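Local coordinates for In2-1 family protein, glutathione transferase lambda3 (Populus trichocarpa, PDB 4PQI), which is a monomeric Lambda-class glutathione transferase that binds glutathione and probably acts as a thiol transferase, at residues I49-N52 and L56-E59; A160-D165 and R205-A210; D166-L171 and I212-K217. All coordinates share one frame; numbering follows the deposited sequence. Where two conformers were deposited one is given.

In the fold
Contact 1 lies in the thioredoxin-like N-terminal domain, at the C-terminal part of helix 42-54; the opposite end of this helix contributes Pro-42 and Phe-43 to the glutathione pocket, next to Cys-41. Contacts 2 and 3 belong to the helical C-terminal domain, with centres about 28 and 20 Å from that of contact 1. They form a pair, centres about 9 Å apart, sharing helix 206-215, one calcium ion and four of its waters; Leu-161 CD2 of contact 2 packs 3.4 Å from Pro-168 O of contact 3. Ile-183 of helix 177-197, in the C-terminal domain, touches both Ile-49 of contact 1 and Val-215 of contact 3.

Contact 1. Residues I49-N52 and L56-E59; sequences ITRN and LQDE. With CA (calcium ion), chain E.
One face of the Arg-51 guanidinium rests on the backbone of Gln-57, whose CA stands 3.4 Å above the plane, offset toward the rim. The Gln-57 amide does not stack on it: the two planes are 80° apart, and the side chains cross almost perpendicularly, Gln-57 CG passing 3.6 Å from Arg-51 NH1. Gln-57 NE2 donates instead to Val-11 O and Glu-13 OE2. The Asn-52 amide meets the same methylene, with OD1 3.5 Å from Gln-57 CG. Arg-51 reaches this far because its CG lies anti to the backbone N (chi1 169°) and the chain stays extended to NE. There NH2 makes a weak, bent hydrogen bond of 3.0 Å to Gln-57 O, while its stronger partner is Glu-13, in a salt bridge, and NE donates to Ile-60 O. With a leucine in its place, Glu-13 would probably lose its charged mate and the carbonyl of Ile-60 a donor.

All this lies where the thioredoxin-like fold makes its beta-alpha-beta crossover, as helix 42-54 gives way to strand 60-64, parallel to strand 33-37. The backbone turns off the helix through Leu-56 N, which bonds to Arg-51 O at 2.8 Å, five residues back. Both carboxylate oxygens of Glu-59 grip a calcium ion, OE2 at 2.4 Å, joined by Gly-55 O and four waters; one water accepts a hydrogen bond from Asp-58 N.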
# COMPACT_ATOMS: atom_id res chain seq x y z
N ILE A 49 2.35 -5.84 -0.92
CA ILE A 49 3.78 -5.59 -0.99
C ILE A 49 4.52 -6.20 0.20
O ILE A 49 5.59 -6.80 0.03
CB ILE A 49 4.07 -4.07 -1.00
CG1 ILE A 49 3.32 -3.40 -2.15
CG2 ILE A 49 5.58 -3.80 -1.06
CD1 ILE A 49 3.18 -1.87 -1.99
N THR A 50 3.96 -6.05 1.40
CA THR A 50 4.57 -6.59 2.61
C THR A 50 4.67 -8.11 2.52
O THR A 50 5.72 -8.69 2.82
CB THR A 50 3.81 -6.17 3.91
OG1 THR A 50 3.66 -4.75 3.97
CG2 THR A 50 4.55 -6.63 5.13
N ARG A 51 3.58 -8.76 2.10
CA ARG A 51 3.53 -10.21 1.90
C ARG A 51 4.65 -10.68 0.97
O ARG A 51 5.36 -11.65 1.26
CB ARG A 51 2.18 -10.59 1.29
CG ARG A 51 2.05 -12.02 0.77
CD ARG A 51 0.70 -12.16 0.08
NE ARG A 51 0.50 -13.41 -0.66
CZ ARG A 51 0.73 -13.59 -1.96
NH1 ARG A 51 1.22 -12.61 -2.71
NH2 ARG A 51 0.48 -14.76 -2.50
N ASN A 52 4.79 -9.97 -0.14
CA ASN A 52 5.77 -10.29 -1.17
C ASN A 52 7.20 -10.14 -0.64
O ASN A 52 8.00 -11.08 -0.70
CB ASN A 52 5.55 -9.41 -2.41
CG ASN A 52 4.24 -9.73 -3.15
OD1 ASN A 52 3.52 -10.66 -2.79
ND2 ASN A 52 3.94 -8.95 -4.19
N LEU A 56 6.31 -14.22 1.92
CA LEU A 56 5.15 -14.94 2.47
C LEU A 56 4.07 -15.28 1.43
O LEU A 56 2.90 -15.45 1.77
CB LEU A 56 4.52 -14.15 3.61
CG LEU A 56 5.47 -13.77 4.76
CD1 LEU A 56 4.83 -12.77 5.72
CD2 LEU A 56 5.93 -15.02 5.50
N GLN A 57 4.46 -15.41 0.16
CA GLN A 57 3.48 -15.64 -0.90
C GLN A 57 2.80 -17.01 -0.83
O GLN A 57 1.59 -17.11 -1.04
CB GLN A 57 4.12 -15.42 -2.27
CG GLN A 57 4.54 -13.98 -2.49
CD GLN A 57 5.55 -13.85 -3.62
OE1 GLN A 57 6.75 -14.01 -3.41
NE2 GLN A 57 5.06 -13.57 -4.83
N ASP A 58 3.55 -18.06 -0.50
CA ASP A 58 2.94 -19.37 -0.36
C ASP A 58 2.14 -19.47 0.93
O ASP A 58 1.11 -20.15 0.96
CB ASP A 58 3.97 -20.49 -0.42
CG ASP A 58 3.33 -21.84 -0.70
OD1 ASP A 58 3.09 -22.14 -1.89
OD2 ASP A 58 3.04 -22.57 0.27
N GLU A 59 2.62 -18.81 1.98
CA GLU A 59 1.95 -18.81 3.28
C GLU A 59 0.59 -18.10 3.27
O GLU A 59 -0.38 -18.57 3.88
CB GLU A 59 2.84 -18.13 4.34
CG GLU A 59 4.07 -18.93 4.74
CD GLU A 59 5.22 -18.80 3.75
OE1 GLU A 59 5.08 -18.06 2.76
OE2 GLU A 59 6.28 -19.43 3.99
CA CA E . 7.51 -18.41 2.16
O HOH W 1 6.50 -18.15 0.10
O HOH W 2 7.06 -20.90 1.35
O HOH W 3 9.86 -18.42 1.30
O HOH W 4 8.63 -17.97 4.36

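Contact 2. Residues A160-D165 and R205-A210; sequences ALHKFD and RQKLAA. With CA (calcium ion), chain D; CA (calcium ion), chain C.
The two backbones come closest at Leu-161 and Lys-207, CA to CA 6.2 Å, where a type I beta turn from Ala-160 to Lys-163 meets the first turn of helix 206-215. Leu-161 points at the helix, its CB 3.8 Å from Lys-207 CB. Its CD1 slides along the backbone to lie 3.5 Å from Lys-207 O, and also touches Leu-208. Next to it, the aliphatic part of Lys-207 passes across one face of the His-162 imidazole. Lys-207 CG makes a CH-pi contact, 3.9 Å from the His-162 ring centroid and 29° off the ring normal. A bend at chi2 (-71°) carries the lysine chain on over the same ring, leaving CE above its rim. The imidazole is also tethered through ND1, 2.8 Å from a water that binds a calcium ion. That ion is held by His-162 O and by both carboxylate oxygens of Asp-165. A second calcium takes Phe-164 O, at 2.4 Å, and Gly-167 O; two of its waters donate to Leu-161 O and a third lies within hydrogen-bonding distance of it. In the helical C-terminal domain the contact joins this loop, which leaves helix 151-160, to the start of helix 206-215, while Glu-158 of helix 151-160 accepts hydrogen bonds from the N-H groups of Lys-207 and Leu-208, and Leu-208 packs on Phe-154 and Leu-157 of the same helix.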
# COMPACT_ATOMS: atom_id res chain seq x y z
N ALA A 160 10.19 15.17 5.47
CA ALA A 160 10.39 13.94 6.22
C ALA A 160 11.59 13.15 5.69
O ALA A 160 12.36 12.59 6.48
CB ALA A 160 9.10 13.06 6.21
N LEU A 161 11.75 13.13 4.36
CA LEU A 161 12.86 12.40 3.74
C LEU A 161 14.25 13.01 4.01
O LEU A 161 15.26 12.38 3.72
CB LEU A 161 12.63 12.21 2.24
CG LEU A 161 11.57 11.16 1.90
CD1 LEU A 161 11.07 11.35 0.48
CD2 LEU A 161 12.11 9.72 2.12
N HIS A 162 14.28 14.23 4.54
CA HIS A 162 15.54 14.85 4.97
C HIS A 162 15.95 14.47 6.40
O HIS A 162 17.03 14.83 6.85
CB HIS A 162 15.45 16.39 4.87
CG HIS A 162 15.66 16.92 3.49
ND1 HIS A 162 16.91 17.26 3.01
CD2 HIS A 162 14.79 17.18 2.48
CE1 HIS A 162 16.80 17.70 1.77
NE2 HIS A 162 15.52 17.66 1.43
N LYS A 163 15.09 13.74 7.11
CA LYS A 163 15.38 13.43 8.51
C LYS A 163 16.60 12.47 8.66
O LYS A 163 17.55 12.76 9.38
CB LYS A 163 14.12 12.86 9.20
CG LYS A 163 14.31 12.43 10.65
CD LYS A 163 13.91 13.51 11.62
CE LYS A 163 13.77 12.95 13.04
NZ LYS A 163 13.20 13.96 13.98
N PHE A 164 16.57 11.34 7.97
CA PHE A 164 17.65 10.37 8.07
C PHE A 164 18.50 10.38 6.79
O PHE A 164 17.99 10.14 5.68
CB PHE A 164 17.08 8.97 8.40
CG PHE A 164 16.41 8.91 9.76
CD1 PHE A 164 17.17 8.91 10.92
CD2 PHE A 164 15.02 8.89 9.86
CE1 PHE A 164 16.56 8.88 12.18
CE2 PHE A 164 14.40 8.86 11.11
CZ PHE A 164 15.18 8.85 12.28
N ASP A 165 19.79 10.66 6.94
CA ASP A 165 20.66 10.85 5.78
C ASP A 165 21.53 9.66 5.41
O ASP A 165 22.55 9.80 4.74
CB ASP A 165 21.54 12.08 5.98
CG ASP A 165 20.72 13.34 6.11
OD1 ASP A 165 19.52 13.29 5.75
OD2 ASP A 165 21.27 14.36 6.55
N ARG A 205 10.86 18.76 -5.39
CA ARG A 205 10.89 17.73 -4.36
C ARG A 205 11.85 16.61 -4.76
O ARG A 205 11.45 15.50 -5.10
CB ARG A 205 9.48 17.19 -4.08
CG ARG A 205 8.51 18.30 -3.71
CD ARG A 205 7.17 17.80 -3.13
NE ARG A 205 6.31 18.95 -2.90
CZ ARG A 205 5.44 19.43 -3.79
NH1 ARG A 205 5.29 18.83 -4.96
NH2 ARG A 205 4.71 20.50 -3.49
N GLN A 206 13.13 16.96 -4.69
CA GLN A 206 14.22 16.09 -5.10
C GLN A 206 14.20 14.74 -4.39
O GLN A 206 14.32 13.69 -5.02
CB GLN A 206 15.56 16.79 -4.83
CG GLN A 206 15.88 17.98 -5.75
CD GLN A 206 14.75 19.01 -5.85
OE1 GLN A 206 14.26 19.30 -6.95
NE2 GLN A 206 14.35 19.56 -4.71
N LYS A 207 14.06 14.78 -3.07
CA LYS A 207 14.13 13.57 -2.25
C LYS A 207 12.94 12.67 -2.51
O LYS A 207 13.05 11.45 -2.44
CB LYS A 207 14.20 13.95 -0.77
CG LYS A 207 15.48 14.65 -0.35
CD LYS A 207 16.64 13.69 -0.38
CE LYS A 207 17.87 14.29 0.26
NZ LYS A 207 18.98 13.30 0.25
N LEU A 208 11.80 13.28 -2.80
CA LEU A 208 10.59 12.52 -3.10
C LEU A 208 10.78 11.78 -4.43
O LEU A 208 10.38 10.61 -4.57
CB LEU A 208 9.37 13.43 -3.16
CG LEU A 208 7.99 12.78 -3.31
CD1 LEU A 208 7.63 11.94 -2.08
CD2 LEU A 208 6.92 13.84 -3.57
N ALA A 209 11.40 12.47 -5.39
CA ALA A 209 11.69 11.86 -6.68
C ALA A 209 12.63 10.66 -6.54
O ALA A 209 12.43 9.63 -7.18
CB ALA A 209 12.26 12.89 -7.64
N ALA A 210 13.66 10.80 -5.70
CA ALA A 210 14.60 9.72 -5.45
C ALA A 210 13.90 8.55 -4.78
O ALA A 210 14.14 7.39 -5.12
CB ALA A 210 15.76 10.21 -4.57
CA CA D . 19.22 15.68 6.60
CA CA C . 17.54 10.49 3.31
O HOH W 5 16.48 10.97 1.32
O HOH W 6 15.32 9.51 3.86
O HOH W 7 18.12 12.78 3.67
O HOH W 8 19.31 16.19 4.11
O HOH W 9 19.83 10.35 2.21

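Contact 3. Residues D166-L171 and I212-K217; sequences DGPFFL and IEEVNK. With CA (calcium ion), chain C.
Glu-214 sets its CG anti to the carbonyl carbon and bends at chi2 (-77°), so that its methylenes, not its carboxylate, meet Pro-168; Phe-169, with its own CG likewise anti to the carbonyl carbon, brings its ring edge up to the same helix. In the all-helical C-terminal domain of the glutathione transferase fold, this joins the loop before helix 177-197 to the last part of helix 206-215. Pro-168 CG lies 3.8 Å from Glu-214 CG, the two side chains crossing at about a right angle. The rim of the phenyl ring comes next: Phe-169 CE1 is 4.1 Å from Val-215 CG2, which meets the ring at its edge, and 4.2 Å from Glu-214 CB. Pro-168 leans over one face of the same ring, its CG 4.0 Å above the plane of Phe-169 and offset toward the rim. The Glu-214 carboxylate makes a salt bridge within its own segment, OE2 3.0 Å from Lys-217 NZ. At the backbone angles of Gly-167 a CB would be jammed against the carbonyl O of Asp-166, and it would also clash with Pro-168 CD; Gly-167 O binds, at 2.5 Å, the calcium ion shared with contact 2. Val-215 packs also on Ile-183 of helix 177-197. Ile-212 O receives Asn-216 N and Asn-216 ND2 from opposite faces of its plane, the ND2 bond 2.9 Å long and nearly straight at 165°.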
# COMPACT_ATOMS: atom_id res chain seq x y z
N ASP A 166 21.10 8.48 5.82
CA ASP A 166 21.84 7.26 5.52
C ASP A 166 21.17 6.46 4.39
O ASP A 166 21.51 5.30 4.17
CB ASP A 166 21.96 6.40 6.78
CG ASP A 166 20.61 6.13 7.44
OD1 ASP A 166 20.26 4.95 7.63
OD2 ASP A 166 19.91 7.10 7.78
N GLY A 167 20.22 7.08 3.69
CA GLY A 167 19.57 6.41 2.57
C GLY A 167 18.29 7.11 2.14
O GLY A 167 17.83 8.03 2.81
N PRO A 168 17.71 6.66 1.02
CA PRO A 168 16.61 7.35 0.34
C PRO A 168 15.21 7.06 0.87
O PRO A 168 14.25 7.67 0.39
CB PRO A 168 16.74 6.83 -1.09
CG PRO A 168 17.18 5.44 -0.90
CD PRO A 168 18.13 5.46 0.27
N PHE A 169 15.07 6.15 1.83
CA PHE A 169 13.76 5.76 2.32
C PHE A 169 13.36 6.62 3.51
O PHE A 169 14.20 7.34 4.06
CB PHE A 169 13.72 4.26 2.67
CG PHE A 169 14.14 3.36 1.54
CD1 PHE A 169 13.33 3.19 0.43
CD2 PHE A 169 15.36 2.70 1.58
CE1 PHE A 169 13.73 2.38 -0.62
CE2 PHE A 169 15.76 1.87 0.54
CZ PHE A 169 14.94 1.70 -0.57
N PHE A 170 12.09 6.58 3.91
CA PHE A 170 11.67 7.41 5.04
C PHE A 170 12.51 7.21 6.30
O PHE A 170 12.79 8.18 7.02
CB PHE A 170 10.18 7.26 5.35
CG PHE A 170 9.28 7.94 4.35
CD1 PHE A 170 9.20 9.33 4.31
CD2 PHE A 170 8.50 7.20 3.48
CE1 PHE A 170 8.38 9.96 3.41
CE2 PHE A 170 7.66 7.84 2.56
CZ PHE A 170 7.60 9.22 2.52
N LEU A 171 12.94 5.99 6.56
CA LEU A 171 13.77 5.76 7.74
C LEU A 171 15.25 5.63 7.38
O LEU A 171 16.05 5.15 8.18
CB LEU A 171 13.27 4.55 8.52
CG LEU A 171 11.78 4.61 8.91
CD1 LEU A 171 11.36 3.32 9.63
CD2 LEU A 171 11.48 5.84 9.75
N ILE A 212 10.61 7.68 -4.96
CA ILE A 212 9.79 6.95 -5.94
C ILE A 212 10.63 6.02 -6.82
O ILE A 212 10.29 4.85 -7.02
CB ILE A 212 8.96 7.91 -6.83
CG1 ILE A 212 7.93 8.65 -5.98
CG2 ILE A 212 8.22 7.14 -7.92
CD1 ILE A 212 7.28 9.82 -6.67
N GLU A 213 11.75 6.54 -7.31
CA GLU A 213 12.67 5.77 -8.12
C GLU A 213 13.19 4.55 -7.37
O GLU A 213 13.27 3.46 -7.92
CB GLU A 213 13.84 6.65 -8.56
CG GLU A 213 14.69 6.09 -9.66
CD GLU A 213 15.72 7.11 -10.14
OE1 GLU A 213 15.61 8.30 -9.76
OE2 GLU A 213 16.65 6.72 -10.88
N GLU A 214 13.55 4.74 -6.10
CA GLU A 214 14.19 3.66 -5.35
C GLU A 214 13.18 2.60 -4.91
O GLU A 214 13.49 1.40 -4.89
CB GLU A 214 14.95 4.21 -4.15
CG GLU A 214 16.16 5.09 -4.52
CD GLU A 214 17.37 4.29 -4.98
OE1 GLU A 214 17.37 3.05 -4.86
OE2 GLU A 214 18.33 4.91 -5.47
N VAL A 215 11.98 3.02 -4.55
CA VAL A 215 10.93 2.06 -4.19
C VAL A 215 10.60 1.24 -5.45
O VAL A 215 10.40 0.02 -5.38
CB VAL A 215 9.68 2.74 -3.57
CG1 VAL A 215 8.48 1.78 -3.54
CG2 VAL A 215 10.01 3.26 -2.18
N ASN A 216 10.62 1.90 -6.61
CA ASN A 216 10.32 1.22 -7.86
C ASN A 216 11.34 0.19 -8.36
O ASN A 216 11.06 -0.53 -9.32
CB ASN A 216 9.99 2.22 -8.97
CG ASN A 216 8.51 2.55 -9.04
OD1 ASN A 216 7.74 1.82 -9.66
ND2 ASN A 216 8.11 3.63 -8.40
N LYS A 217 12.52 0.12 -7.74
CA LYS A 217 13.50 -0.91 -8.10
C LYS A 217 13.16 -2.24 -7.42
O LYS A 217 13.71 -3.30 -7.76
CB LYS A 217 14.91 -0.49 -7.69
CG LYS A 217 15.38 0.82 -8.32
CD LYS A 217 16.82 1.12 -7.88
CE LYS A 217 17.21 2.56 -8.19
NZ LYS A 217 18.60 2.86 -7.70
CA CA C . 17.54 10.49 3.31
O HOH W 6 15.32 9.51 3.86
O HOH W 5 16.48 10.97 1.32
O HOH W 9 19.83 10.35 2.21
O HOH W 7 18.12 12.78 3.67